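Local coordinates for SusD homolog (Bacteroides ovatus, PDB 4F53), which probably binds glycans at the outer membrane surface, mucin O-glycans being the likely ligands, as a SusD-like lipoprotein built on a helical, TPR-like scaffold, at residues A32-Q36 against S181-I185; F46-V50 against I87-F92; D247-R253 against V326-I332; S259-I263 against S318-M324. All coordinates share one frame; numbering follows the deposited sequence.

Contact 1. Residues A32-Q36 against S181-I185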
loop_
_atom_site.group_PDB
_atom_site.type_symbol
_atom_site.label_atom_id
_atom_site.label_comp_id
_atom_site.label_asym_id
_atom_site.label_seq_id
_atom_site.Cartn_x
_atom_site.Cartn_y
_atom_site.Cartn_z
ATOM N N ALA A 32 -4.501 -14.657 17.502
ATOM C CA ALA A 32 -4.573 -13.188 17.418
ATOM C C ALA A 32 -3.300 -12.622 16.762
ATOM O O ALA A 32 -3.374 -11.737 15.906
ATOM C CB ALA A 32 -4.768 -12.583 18.808
ATOM N N LEU A 33 -2.136 -13.177 17.143
ATOM C CA LEU A 33 -0.841 -12.783 16.621
ATOM C C LEU A 33 -0.708 -13.084 15.123
ATOM O O LEU A 33 -0.142 -12.253 14.418
ATOM C CB LEU A 33 0.300 -13.468 17.403
ATOM C CG LEU A 33 0.755 -12.806 18.699
ATOM C CD1 LEU A 33 1.823 -13.651 19.366
ATOM C CD2 LEU A 33 1.269 -11.374 18.456
ATOM N N ASN A 34 -1.202 -14.252 14.641
ATOM C CA ASN A 34 -1.112 -14.613 13.229
ATOM C C ASN A 34 -2.053 -13.679 12.402
ATOM O O ASN A 34 -1.687 -13.232 11.318
ATOM C CB ASN A 34 -1.442 -16.122 13.036
ATOM C CG ASN A 34 -0.647 -17.128 13.886
ATOM O OD1 ASN A 34 0.407 -16.838 14.483
ATOM N ND2 ASN A 34 -1.136 -18.370 13.950
ATOM N N LEU A 35 -3.249 -13.388 12.935
ATOM C CA LEU A 35 -4.217 -12.514 12.262
ATOM C C LEU A 35 -3.652 -11.113 12.149
ATOM O O LEU A 35 -3.748 -10.495 11.081
ATOM C CB LEU A 35 -5.578 -12.501 12.981
ATOM C CG LEU A 35 -6.334 -13.870 13.120
ATOM C CD1 LEU A 35 -7.690 -13.657 13.736
ATOM C CD2 LEU A 35 -6.497 -14.608 11.767
ATOM N N GLN A 36 -2.994 -10.634 13.225
ATOM C CA GLN A 36 -2.377 -9.298 13.246
ATOM C C GLN A 36 -1.275 -9.177 12.175
ATOM O O GLN A 36 -1.168 -8.158 11.492
ATOM C CB GLN A 36 -1.802 -9.017 14.633
ATOM C CG GLN A 36 -1.287 -7.616 14.792
ATOM C CD GLN A 36 -0.646 -7.387 16.122
ATOM O OE1 GLN A 36 0.454 -7.872 16.410
ATOM N NE2 GLN A 36 -1.324 -6.632 16.961
ATOM N N SER A 181 1.724 -9.723 25.051
ATOM C CA SER A 181 2.240 -10.834 24.261
ATOM C C SER A 181 1.339 -11.161 23.049
ATOM O O SER A 181 1.823 -11.826 22.128
ATOM C CB SER A 181 2.435 -12.080 25.126
ATOM O OG SER A 181 1.197 -12.542 25.644
ATOM N N ALA A 182 0.043 -10.718 23.050
ATOM C CA ALA A 182 -0.901 -10.940 21.938
ATOM C C ALA A 182 -0.857 -9.782 20.927
ATOM O O ALA A 182 -1.581 -9.823 19.930
ATOM C CB ALA A 182 -2.318 -11.091 22.478
ATOM N N ASP A 183 -0.020 -8.749 21.174
ATOM C CA ASP A 183 0.013 -7.564 20.318
ATOM C C ASP A 183 1.431 -7.052 20.113
ATOM O O ASP A 183 2.009 -6.438 21.007
ATOM C CB ASP A 183 -0.885 -6.479 20.950
ATOM C CG ASP A 183 -0.960 -5.129 20.252
ATOM O OD1 ASP A 183 -0.519 -5.032 19.074
ATOM O OD2 ASP A 183 -1.487 -4.181 20.866
ATOM N N ARG A 184 1.969 -7.253 18.914
ATOM C CA ARG A 184 3.325 -6.812 18.579
ATOM C C ARG A 184 3.312 -5.450 17.886
ATOM O O ARG A 184 4.328 -5.032 17.328
ATOM C CB ARG A 184 4.038 -7.866 17.705
ATOM C CG ARG A 184 4.150 -9.226 18.377
ATOM C CD ARG A 184 4.886 -10.254 17.511
ATOM N NE ARG A 184 6.326 -9.980 17.447
ATOM C CZ ARG A 184 7.198 -10.297 18.401
ATOM N NH1 ARG A 184 6.792 -10.911 19.505
ATOM N NH2 ARG A 184 8.473 -9.979 18.272
ATOM N N ILE A 185 2.183 -4.738 17.957
ATOM C CA ILE A 185 2.062 -3.412 17.373
ATOM C C ILE A 185 1.942 -2.354 18.475
ATOM O O ILE A 185 2.711 -1.393 18.466
ATOM C CB ILE A 185 0.890 -3.327 16.332
ATOM C CG1 ILE A 185 1.207 -4.210 15.087
ATOM C CG2 ILE A 185 0.609 -1.854 15.926
ATOM C CD1 ILE A 185 0.152 -4.290 14.054
#

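Contact 2. Residues F46-V50 against I87-F92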
loop_
_atom_site.group_PDB
_atom_site.type_symbol
_atom_site.label_atom_id
_atom_site.label_comp_id
_atom_site.label_asym_id
_atom_site.label_seq_id
_atom_site.Cartn_x
_atom_site.Cartn_y
_atom_site.Cartn_z
ATOM N N PHE A 46 5.712 -14.750 1.035
ATOM C CA PHE A 46 4.348 -14.299 0.810
ATOM C C PHE A 46 4.429 -12.810 0.538
ATOM O O PHE A 46 3.933 -12.338 -0.484
ATOM C CB PHE A 46 3.409 -14.632 1.983
ATOM C CG PHE A 46 1.976 -14.160 1.806
ATOM C CD1 PHE A 46 1.301 -14.350 0.596
ATOM C CD2 PHE A 46 1.276 -13.599 2.869
ATOM C CE1 PHE A 46 -0.017 -13.925 0.438
ATOM C CE2 PHE A 46 -0.047 -13.199 2.713
ATOM C CZ PHE A 46 -0.679 -13.362 1.497
ATOM N N SER A 47 5.150 -12.098 1.416
ATOM C CA SER A 47 5.463 -10.665 1.349
ATOM C C SER A 47 6.072 -10.308 -0.007
ATOM O O SER A 47 5.707 -9.284 -0.583
ATOM C CB SER A 47 6.447 -10.287 2.468
ATOM O OG SER A 47 6.707 -8.896 2.442
ATOM N N GLN A 48 7.013 -11.135 -0.499
ATOM C CA GLN A 48 7.702 -10.900 -1.774
ATOM C C GLN A 48 6.716 -10.730 -2.914
ATOM O O GLN A 48 6.901 -9.842 -3.732
ATOM C CB GLN A 48 8.692 -12.022 -2.117
ATOM C CG GLN A 48 9.633 -11.558 -3.210
ATOM C CD GLN A 48 10.726 -12.500 -3.565
ATOM O OE1 GLN A 48 10.650 -13.712 -3.365
ATOM N NE2 GLN A 48 11.756 -11.933 -4.141
ATOM N N TYR A 49 5.654 -11.538 -2.948
ATOM C CA TYR A 49 4.662 -11.407 -3.990
ATOM C C TYR A 49 3.749 -10.220 -3.768
ATOM O O TYR A 49 3.670 -9.354 -4.628
ATOM C CB TYR A 49 3.821 -12.680 -4.127
ATOM C CG TYR A 49 4.655 -13.874 -4.518
ATOM C CD1 TYR A 49 4.957 -14.132 -5.854
ATOM C CD2 TYR A 49 5.173 -14.732 -3.552
ATOM C CE1 TYR A 49 5.763 -15.215 -6.221
ATOM C CE2 TYR A 49 5.982 -15.814 -3.905
ATOM C CZ TYR A 49 6.255 -16.062 -5.243
ATOM O OH TYR A 49 7.051 -17.123 -5.597
ATOM N N VAL A 50 3.059 -10.181 -2.637
ATOM C CA VAL A 50 1.998 -9.195 -2.411
ATOM C C VAL A 50 2.506 -7.796 -2.156
ATOM O O VAL A 50 1.887 -6.865 -2.646
ATOM C CB VAL A 50 0.958 -9.637 -1.337
ATOM C CG1 VAL A 50 0.273 -10.944 -1.769
ATOM C CG2 VAL A 50 1.575 -9.780 0.055
ATOM N N ILE A 87 -1.369 -16.294 -5.710
ATOM C CA ILE A 87 -0.881 -15.878 -4.403
ATOM C C ILE A 87 -1.616 -14.645 -3.808
ATOM O O ILE A 87 -2.017 -14.786 -2.648
ATOM C CB ILE A 87 0.674 -15.715 -4.422
ATOM C CG1 ILE A 87 1.309 -17.074 -4.777
ATOM C CG2 ILE A 87 1.229 -15.201 -3.051
ATOM C CD1 ILE A 87 2.704 -17.001 -5.306
ATOM N N PRO A 88 -1.858 -13.470 -4.502
ATOM C CA PRO A 88 -2.521 -12.347 -3.813
ATOM C C PRO A 88 -4.009 -12.540 -3.523
ATOM O O PRO A 88 -4.637 -11.633 -2.943
ATOM C CB PRO A 88 -2.318 -11.169 -4.777
ATOM C CG PRO A 88 -1.260 -11.611 -5.736
ATOM C CD PRO A 88 -1.462 -13.071 -5.866
ATOM N N PHE A 89 -4.590 -13.688 -3.935
ATOM C CA PHE A 89 -5.996 -13.973 -3.695
ATOM C C PHE A 89 -6.112 -15.120 -2.693
ATOM O O PHE A 89 -6.377 -14.869 -1.517
ATOM C CB PHE A 89 -6.736 -14.287 -5.015
ATOM C CG PHE A 89 -8.252 -14.274 -4.946
ATOM C CD1 PHE A 89 -8.935 -13.192 -4.391
ATOM C CD2 PHE A 89 -8.997 -15.316 -5.479
ATOM C CE1 PHE A 89 -10.335 -13.179 -4.339
ATOM C CE2 PHE A 89 -10.395 -15.291 -5.440
ATOM C CZ PHE A 89 -11.056 -14.224 -4.871
ATOM N N ASN A 90 -5.821 -16.347 -3.143
ATOM C CA ASN A 90 -5.920 -17.605 -2.403
ATOM C C ASN A 90 -5.114 -17.645 -1.122
ATOM O O ASN A 90 -5.630 -18.149 -0.132
ATOM C CB ASN A 90 -5.510 -18.804 -3.280
ATOM C CG ASN A 90 -6.507 -19.127 -4.369
ATOM O OD1 ASN A 90 -6.642 -18.401 -5.358
ATOM N ND2 ASN A 90 -7.230 -20.227 -4.214
ATOM N N ASP A 91 -3.862 -17.146 -1.126
ATOM C CA ASP A 91 -3.010 -17.223 0.053
ATOM C C ASP A 91 -3.509 -16.354 1.199
ATOM O O ASP A 91 -3.326 -16.753 2.341
ATOM C CB ASP A 91 -1.544 -16.928 -0.284
ATOM C CG ASP A 91 -0.822 -18.043 -1.030
ATOM O OD1 ASP A 91 -1.503 -18.834 -1.742
ATOM O OD2 ASP A 91 0.415 -18.127 -0.908
ATOM N N PHE A 92 -4.203 -15.238 0.940
ATOM C CA PHE A 92 -4.784 -14.463 2.043
ATOM C C PHE A 92 -5.903 -15.243 2.737
ATOM O O PHE A 92 -5.954 -15.238 3.965
ATOM C CB PHE A 92 -5.307 -13.105 1.592
ATOM C CG PHE A 92 -4.241 -12.040 1.545
ATOM C CD1 PHE A 92 -3.673 -11.543 2.718
ATOM C CD2 PHE A 92 -3.817 -11.515 0.334
ATOM C CE1 PHE A 92 -2.694 -10.551 2.673
ATOM C CE2 PHE A 92 -2.854 -10.511 0.293
ATOM C CZ PHE A 92 -2.293 -10.045 1.460
#

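Contact 3. Residues D247-R253 against V326-I332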
loop_
_atom_site.group_PDB
_atom_site.type_symbol
_atom_site.label_atom_id
_atom_site.label_comp_id
_atom_site.label_asym_id
_atom_site.label_seq_id
_atom_site.Cartn_x
_atom_site.Cartn_y
_atom_site.Cartn_z
ATOM N N ASP A 247 10.589 -12.730 13.456
ATOM C CA ASP A 247 11.883 -13.285 13.073
ATOM C C ASP A 247 12.747 -12.248 12.314
ATOM O O ASP A 247 13.815 -11.888 12.794
ATOM C CB ASP A 247 11.703 -14.573 12.255
ATOM C CG ASP A 247 13.012 -15.299 12.051
ATOM O OD1 ASP A 247 13.494 -15.934 13.014
ATOM O OD2 ASP A 247 13.598 -15.168 10.959
ATOM N N HIS A 248 12.320 -11.804 11.128
ATOM C CA HIS A 248 13.079 -10.801 10.383
ATOM C C HIS A 248 12.206 -9.993 9.442
ATOM O O HIS A 248 11.179 -10.489 8.973
ATOM C CB HIS A 248 14.232 -11.448 9.594
ATOM C CG HIS A 248 13.825 -12.408 8.521
ATOM N ND1 HIS A 248 13.619 -13.763 8.798
ATOM C CD2 HIS A 248 13.665 -12.196 7.191
ATOM C CE1 HIS A 248 13.323 -14.323 7.635
ATOM N NE2 HIS A 248 13.327 -13.417 6.637
ATOM N N ASN A 249 12.638 -8.761 9.139
ATOM C CA ASN A 249 11.974 -7.900 8.158
ATOM C C ASN A 249 12.269 -8.477 6.752
ATOM O O ASN A 249 13.442 -8.628 6.389
ATOM C CB ASN A 249 12.438 -6.440 8.278
ATOM C CG ASN A 249 11.613 -5.503 7.452
ATOM O OD1 ASN A 249 11.413 -5.705 6.260
ATOM N ND2 ASN A 249 11.122 -4.448 8.059
ATOM N N PRO A 250 11.211 -8.828 5.976
ATOM C CA PRO A 250 11.433 -9.477 4.665
ATOM C C PRO A 250 12.125 -8.576 3.631
ATOM O O PRO A 250 12.754 -9.101 2.733
ATOM C CB PRO A 250 10.011 -9.845 4.217
ATOM C CG PRO A 250 9.113 -8.885 4.927
ATOM C CD PRO A 250 9.763 -8.713 6.278
ATOM N N TRP A 251 12.025 -7.242 3.761
ATOM C CA TRP A 251 12.672 -6.288 2.848
ATOM C C TRP A 251 14.183 -6.415 2.853
ATOM O O TRP A 251 14.808 -6.131 1.830
ATOM C CB TRP A 251 12.288 -4.858 3.178
ATOM C CG TRP A 251 10.853 -4.583 2.846
ATOM C CD1 TRP A 251 9.787 -4.589 3.704
ATOM C CD2 TRP A 251 10.319 -4.324 1.541
ATOM N NE1 TRP A 251 8.623 -4.332 3.017
ATOM C CE2 TRP A 251 8.916 -4.173 1.682
ATOM C CE3 TRP A 251 10.887 -4.218 0.256
ATOM C CZ2 TRP A 251 8.081 -3.859 0.589
ATOM C CZ3 TRP A 251 10.047 -3.968 -0.833
ATOM C CH2 TRP A 251 8.673 -3.768 -0.657
ATOM N N GLN A 252 14.774 -6.857 3.986
ATOM C CA GLN A 252 16.216 -7.097 4.086
ATOM C C GLN A 252 16.613 -8.213 3.104
ATOM O O GLN A 252 17.678 -8.160 2.511
ATOM C CB GLN A 252 16.633 -7.434 5.524
ATOM C CG GLN A 252 18.158 -7.591 5.682
ATOM C CD GLN A 252 18.644 -9.018 5.431
ATOM O OE1 GLN A 252 17.887 -10.005 5.389
ATOM N NE2 GLN A 252 19.914 -9.167 5.228
ATOM N N ARG A 253 15.739 -9.185 2.900
ATOM C CA ARG A 253 15.947 -10.261 1.938
ATOM C C ARG A 253 15.821 -9.728 0.512
ATOM O O ARG A 253 16.751 -9.878 -0.283
ATOM C CB ARG A 253 14.921 -11.410 2.159
ATOM C CG ARG A 253 14.995 -12.115 3.502
ATOM C CD ARG A 253 16.342 -12.751 3.739
ATOM N NE ARG A 253 16.270 -13.734 4.817
ATOM C CZ ARG A 253 16.860 -13.610 6.000
ATOM N NH1 ARG A 253 17.581 -12.533 6.280
ATOM N NH2 ARG A 253 16.744 -14.567 6.907
ATOM N N VAL A 326 17.845 -1.060 5.242
ATOM C CA VAL A 326 16.972 -1.957 6.031
ATOM C C VAL A 326 17.780 -3.057 6.680
ATOM O O VAL A 326 18.705 -3.580 6.055
ATOM C CB VAL A 326 15.805 -2.537 5.141
ATOM C CG1 VAL A 326 16.321 -3.323 3.925
ATOM C CG2 VAL A 326 14.776 -3.345 5.950
ATOM N N THR A 327 17.432 -3.405 7.933
ATOM C CA THR A 327 18.026 -4.536 8.654
ATOM C C THR A 327 16.921 -5.566 8.981
ATOM O O THR A 327 15.730 -5.256 8.896
ATOM C CB THR A 327 18.806 -4.137 9.909
ATOM O OG1 THR A 327 17.912 -3.830 10.961
ATOM C CG2 THR A 327 19.793 -3.030 9.672
ATOM N N THR A 328 17.327 -6.781 9.362
ATOM C CA THR A 328 16.405 -7.856 9.701
ATOM C C THR A 328 15.523 -7.501 10.918
ATOM O O THR A 328 14.415 -8.002 11.034
ATOM C CB THR A 328 17.167 -9.152 9.977
ATOM O OG1 THR A 328 18.064 -8.952 11.056
ATOM C CG2 THR A 328 17.902 -9.694 8.756
ATOM N N SER A 329 15.991 -6.631 11.796
ATOM C CA SER A 329 15.225 -6.327 12.998
ATOM C C SER A 329 14.308 -5.104 12.849
ATOM O O SER A 329 13.540 -4.822 13.774
ATOM C CB SER A 329 16.169 -6.149 14.187
ATOM O OG SER A 329 17.002 -5.031 13.958
ATOM N N ASP A 330 14.336 -4.417 11.692
ATOM C CA ASP A 330 13.475 -3.250 11.459
ATOM C C ASP A 330 12.009 -3.615 11.520
ATOM O O ASP A 330 11.610 -4.676 11.026
ATOM C CB ASP A 330 13.790 -2.579 10.108
ATOM C CG ASP A 330 15.126 -1.835 10.069
ATOM O OD1 ASP A 330 15.752 -1.648 11.153
ATOM O OD2 ASP A 330 15.564 -1.474 8.968
ATOM N N ASN A 331 11.202 -2.724 12.103
ATOM C CA ASN A 331 9.756 -2.910 12.214
ATOM C C ASN A 331 9.069 -2.879 10.880
ATOM O O ASN A 331 9.493 -2.178 9.948
ATOM C CB ASN A 331 9.112 -1.826 13.088
ATOM C CG ASN A 331 9.532 -1.847 14.511
ATOM O OD1 ASN A 331 9.907 -2.885 15.076
ATOM N ND2 ASN A 331 9.448 -0.696 15.118
ATOM N N ILE A 332 7.977 -3.621 10.804
ATOM C CA ILE A 332 7.136 -3.613 9.620
ATOM C C ILE A 332 6.181 -2.396 9.757
ATOM O O ILE A 332 5.668 -2.129 10.835
ATOM C CB ILE A 332 6.448 -4.982 9.435
ATOM C CG1 ILE A 332 7.504 -6.001 8.898
ATOM C CG2 ILE A 332 5.284 -4.840 8.485
ATOM C CD1 ILE A 332 7.045 -7.397 8.664
#

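Contact 4. Residues S259-I263 against S318-M324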
loop_
_atom_site.group_PDB
_atom_site.type_symbol
_atom_site.label_atom_id
_atom_site.label_comp_id
_atom_site.label_asym_id
_atom_site.label_seq_id
_atom_site.Cartn_x
_atom_site.Cartn_y
_atom_site.Cartn_z
ATOM N N SER A 259 18.945 -9.083 -3.520
ATOM C CA SER A 259 19.057 -8.043 -4.551
ATOM C C SER A 259 18.043 -8.291 -5.701
ATOM O O SER A 259 18.317 -7.981 -6.860
ATOM C CB SER A 259 20.492 -7.919 -5.073
ATOM O OG SER A 259 21.353 -7.433 -4.058
ATOM N N ASP A 260 16.855 -8.826 -5.352
ATOM C CA ASP A 260 15.737 -9.051 -6.266
ATOM C C ASP A 260 15.003 -7.749 -6.526
ATOM O O ASP A 260 14.266 -7.652 -7.523
ATOM C CB ASP A 260 14.734 -10.078 -5.687
ATOM C CG ASP A 260 15.087 -11.533 -5.900
ATOM O OD1 ASP A 260 15.923 -11.818 -6.784
ATOM O OD2 ASP A 260 14.517 -12.388 -5.193
ATOM N N ALA A 261 15.180 -6.765 -5.612
ATOM C CA ALA A 261 14.512 -5.464 -5.662
ATOM C C ALA A 261 15.485 -4.298 -5.461
ATOM O O ALA A 261 16.484 -4.418 -4.753
ATOM C CB ALA A 261 13.426 -5.405 -4.590
ATOM N N ARG A 262 15.170 -3.165 -6.095
ATOM C CA ARG A 262 15.912 -1.911 -5.935
ATOM C C ARG A 262 14.898 -0.786 -5.795
ATOM O O ARG A 262 13.713 -1.000 -6.053
ATOM C CB ARG A 262 16.890 -1.665 -7.115
ATOM C CG ARG A 262 18.169 -2.533 -7.045
ATOM C CD ARG A 262 18.991 -2.160 -5.825
ATOM N NE ARG A 262 20.202 -2.952 -5.644
ATOM C CZ ARG A 262 20.296 -4.019 -4.852
ATOM N NH1 ARG A 262 19.220 -4.492 -4.236
ATOM N NH2 ARG A 262 21.457 -4.638 -4.695
ATOM N N ILE A 263 15.339 0.400 -5.363
ATOM C CA ILE A 263 14.445 1.572 -5.270
ATOM C C ILE A 263 14.076 1.975 -6.707
ATOM O O ILE A 263 14.922 1.875 -7.607
ATOM C CB ILE A 263 15.144 2.728 -4.485
ATOM C CG1 ILE A 263 15.475 2.312 -3.037
ATOM C CG2 ILE A 263 14.347 4.068 -4.518
ATOM C CD1 ILE A 263 14.274 1.927 -2.138
ATOM N N SER A 318 22.676 -3.218 -13.119
ATOM C CA SER A 318 21.398 -2.762 -12.538
ATOM C C SER A 318 21.297 -2.849 -11.013
ATOM O O SER A 318 20.601 -2.021 -10.416
ATOM C CB SER A 318 20.225 -3.534 -13.138
ATOM O OG SER A 318 20.115 -3.208 -14.508
ATOM N N GLN A 319 21.966 -3.824 -10.375
ATOM C CA GLN A 319 21.863 -3.955 -8.908
ATOM C C GLN A 319 22.744 -2.905 -8.190
ATOM O O GLN A 319 22.621 -2.744 -6.987
ATOM C CB GLN A 319 22.137 -5.383 -8.443
ATOM C CG GLN A 319 21.125 -6.384 -9.029
ATOM C CD GLN A 319 21.403 -7.828 -8.680
ATOM O OE1 GLN A 319 22.470 -8.189 -8.183
ATOM N NE2 GLN A 319 20.425 -8.685 -8.897
ATOM N N GLY A 320 23.502 -2.116 -8.957
ATOM C CA GLY A 320 24.254 -0.976 -8.456
ATOM C C GLY A 320 23.337 0.202 -8.130
ATOM O O GLY A 320 23.769 1.158 -7.495
ATOM N N SER A 321 22.050 0.150 -8.557
ATOM C CA SER A 321 21.010 1.161 -8.277
ATOM C C SER A 321 20.791 1.276 -6.776
ATOM O O SER A 321 21.074 0.317 -6.051
ATOM C CB SER A 321 19.694 0.794 -8.966
ATOM O OG SER A 321 19.886 0.673 -10.365
ATOM N N SER A 322 20.283 2.434 -6.310
ATOM C CA SER A 322 19.977 2.689 -4.891
ATOM C C SER A 322 19.143 1.558 -4.301
ATOM O O SER A 322 18.204 1.061 -4.930
ATOM C CB SER A 322 19.261 4.025 -4.708
ATOM O OG SER A 322 20.198 5.091 -4.766
ATOM N N CYS A 323 19.555 1.123 -3.108
ATOM C CA CYS A 323 18.978 0.022 -2.349
ATOM C C CYS A 323 18.415 0.547 -1.036
ATOM O O CYS A 323 19.012 1.425 -0.405
ATOM C CB CYS A 323 20.051 -1.037 -2.109
ATOM S SG CYS A 323 19.440 -2.560 -1.341
HETATM N N MSE A 324 17.276 -0.029 -0.603
HETATM C CA MSE A 324 16.627 0.334 0.665
HETATM C C MSE A 324 17.596 0.161 1.815
HETATM O O MSE A 324 18.403 -0.774 1.808
HETATM C CB MSE A 324 15.384 -0.553 0.873
HETATM C CG MSE A 324 14.500 -0.192 2.058
HETATM SE SE MSE A 324 12.898 -1.331 1.997
HETATM C CE MSE A 324 12.110 -0.854 3.720
#

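Contact 1. Residues A32-Q36 against S181-I185
Gln36 lays its terminal amide against the turn at Asp183 and Arg184, bonding the Arg184 backbone with OE1 and the Asp183 carboxylate with NE2. Gln36 OE1 accepts from Arg184 N at 3.0 Å, the donor lying in the carbonyl plane on a lone pair with an N-H...O angle of 154°. Gln36 NE2 gives a hydrogen to Asp183 OD1 at 2.8 Å, striking that oxygen from above the carboxylate plane. From the opposite face of the same plane comes Ile185 N, 2.9 Å from Asp183 OD1, which closes an Asx turn. Tyr186 N also bonds to Asp183 OD1, while Trp193 and Gly188 hold OD2, so the carboxylate is gripped at both oxygens and its rotation is probably fixed. The buried amide reaches this turn because CG of Gln36 stands anti to the backbone N (chi1 -174°) and the chain runs straight on to CD. Alongside it, running the other way, Ile185 brings CD1 to 3.7 Å from Gln36 CG. In fold terms, helix 25-37 of the TPR-like scaffold is here tied to the irregular connection between helices 152-173 and 190-207. On the partly exposed side Leu33 makes no hydrogen bond with its side chain; its methyls rest on backbone carbonyls and on the Arg184 chain. Leu33 CD1 lies 3.3 Å from Ser181 O, and Leu33 CD2 is 3.6 Å from Arg184 CG. Arg184 is partly exposed too, and its NE and NH2 bond Lys244 O and Val245 O.

Contact 2. Residues F46-V50 against I87-F92
Ile87 sets its CD1 methyl almost exactly over the centre of the Tyr49 ring, 3.5 Å from the centroid and 3° off the ring normal, a CH-pi contact with clear geometry. The other branch of Ile87 serves a different ring: CG2 lies at the edge of Phe46, 3.7 Å from its CD1. Phe46 in turn points its CZ edge at the face of Phe92, with centroids 4.8 Å apart and planes at 67°, an edge-to-face pair. Asp91 adds its methylene, CB standing 3.4 Å from Phe46 CE1. Val50 adds CG1, which touches Phe92 CE2 at 3.8 Å and Pro88 CA at 3.7 Å. Because its ring is carried on the side of CB away from the backbone N, Phe46 extends across to the second helix although its CB does not aim there.

Further out, Trp84 meets the Tyr49 ring edge-to-face, Lys95 makes a cation-pi contact with Phe46, and Val123 and Arg126 of helix 110-131 pack on Phe92. Both helices are locally irregular: a wider pi-type turn spans 48-50, and 87-92 is kinked where the N of Pro88, Phe89 and Phe92 lacks a bond to the turn before. The axes of 46-50 and 87-92 pass 10.0 Å apart at 138°, obliquely antiparallel, with an aromatic and aliphatic interface consistent with the helix-on-helix packing of a TPR-like fold.

Contact 3. Residues D247-R253 against V326-I332
Asn249 docks the start of helix 250-257 onto a type I beta turn, Thr327 to Asp330, and is itself the N-cap of that helix. Two hydrogen bonds cross the contact. Asn249 N gives to Thr328 O at 2.7 Å; Asn249 ND2 gives to Asp330 O at 3.0 Å, coming from above the carbonyl plane although that oxygen lies in the amide plane of Asn249. A third bond, within 247-253, caps the helix: Asn249 OD1 accepts from Trp251 N at 3.0 Å. A chi1 of -170° swings the Asn249 amide away from its own N and into place between the helix start and the turn. With an alanine here, Trp251 N would probably lose its cap and Asp330 O this donor. Within the turn, Asp330 OD2 accepts from Thr327 N.

Apolar contacts accompany these bonds. Val326 puts CG2 4.0 Å from Trp251 CB, and Pro250 CD meets Ile332 CD1 at 3.8 Å.

A mixed contact lies beside them, where the chain of Gln252 bends at chi2 (-89°) to lie side by side with Thr328, pointing the same way. A charged group borders that pair: Gln252 OE1 accepts from Arg253 NH1 at 2.7 Å, and the Thr328 CG2 methyl sits 3.4 Å from the same OE1.

Contact 4. Residues S259-I263 against S318-M324
Ser259, the residue that leaves helix 250-257 with positive phi (58°), turns its CB toward the flat end of Gln319, 3.7 Å from OE1. The Gln319 amide finds its polar partner elsewhere, NE2 giving to Ser65 O. Asp260 and Ala261 face away from the second segment, but Ala261 lends its carbonyl to the next residue.

Arg262 dominates the contact. Arg262 NE gives to Gln319 O at 2.8 Å with an N-H...O angle of 161°, the oxygen lying in the guanidinium plane at its edge, and NH2 adds a weak bond to the same oxygen. Arg262 NH2 also reaches Ser259 OG at 2.9 Å, while Arg262 NH1 gives to Ala261 O at 2.8 Å and also bonds Met255 O. These four neutral oxygens surround the buried cation's N-H groups. The bend at chi2 (-65°) folds the chain back so that the group can serve both segments. Over one face lies Cys323, with SG 3.5 Å from Arg262 NH1. A leucine in its place would probably leave Gln319 O, Ala261 O and Ser259 OG without this donor, and Cys323 without the flat group it lies over.

At Ile263 the backbone itself takes part: Ile263 N gives to Ser322 O at 3.0 Å, and Ile263 CD1 packs 4.1 Å from CB of Met324, a selenomethionine.

Strand 261-263 pairs antiparallel with strand 62-64 through Arg262 and Ala63, while Met255 and Trp251 of helix 250-257 pack on Cys323 and Met324, so the 318-324 segment, a 3-10 turn running into loop, joins both the small sheet and the preceding helix.

From the N terminus, helix 25-37 opens contact 1, whose long loop closes only at 181-185. Contact 2, joining helices 44-58 and 82-106, begins and ends within that span. Contacts 3 and 4 both follow contact 1 in series; contact 3 joins the start of helix 250-257 to the turn before strand 332-335, and contact 4, within it, joins strand 261-263 to 318-324. None crosses another. Helix 44-58 of contact 2 touches both later contacts: Ser47 packs on Pro250, and Gln48 NE2 lies 3.0 Å from Asp260 OD2, a probable hydrogen bond. Trp251 touches the selenomethionine Met324, joining contacts 3 and 4, whereas contact 1 touches none of the others.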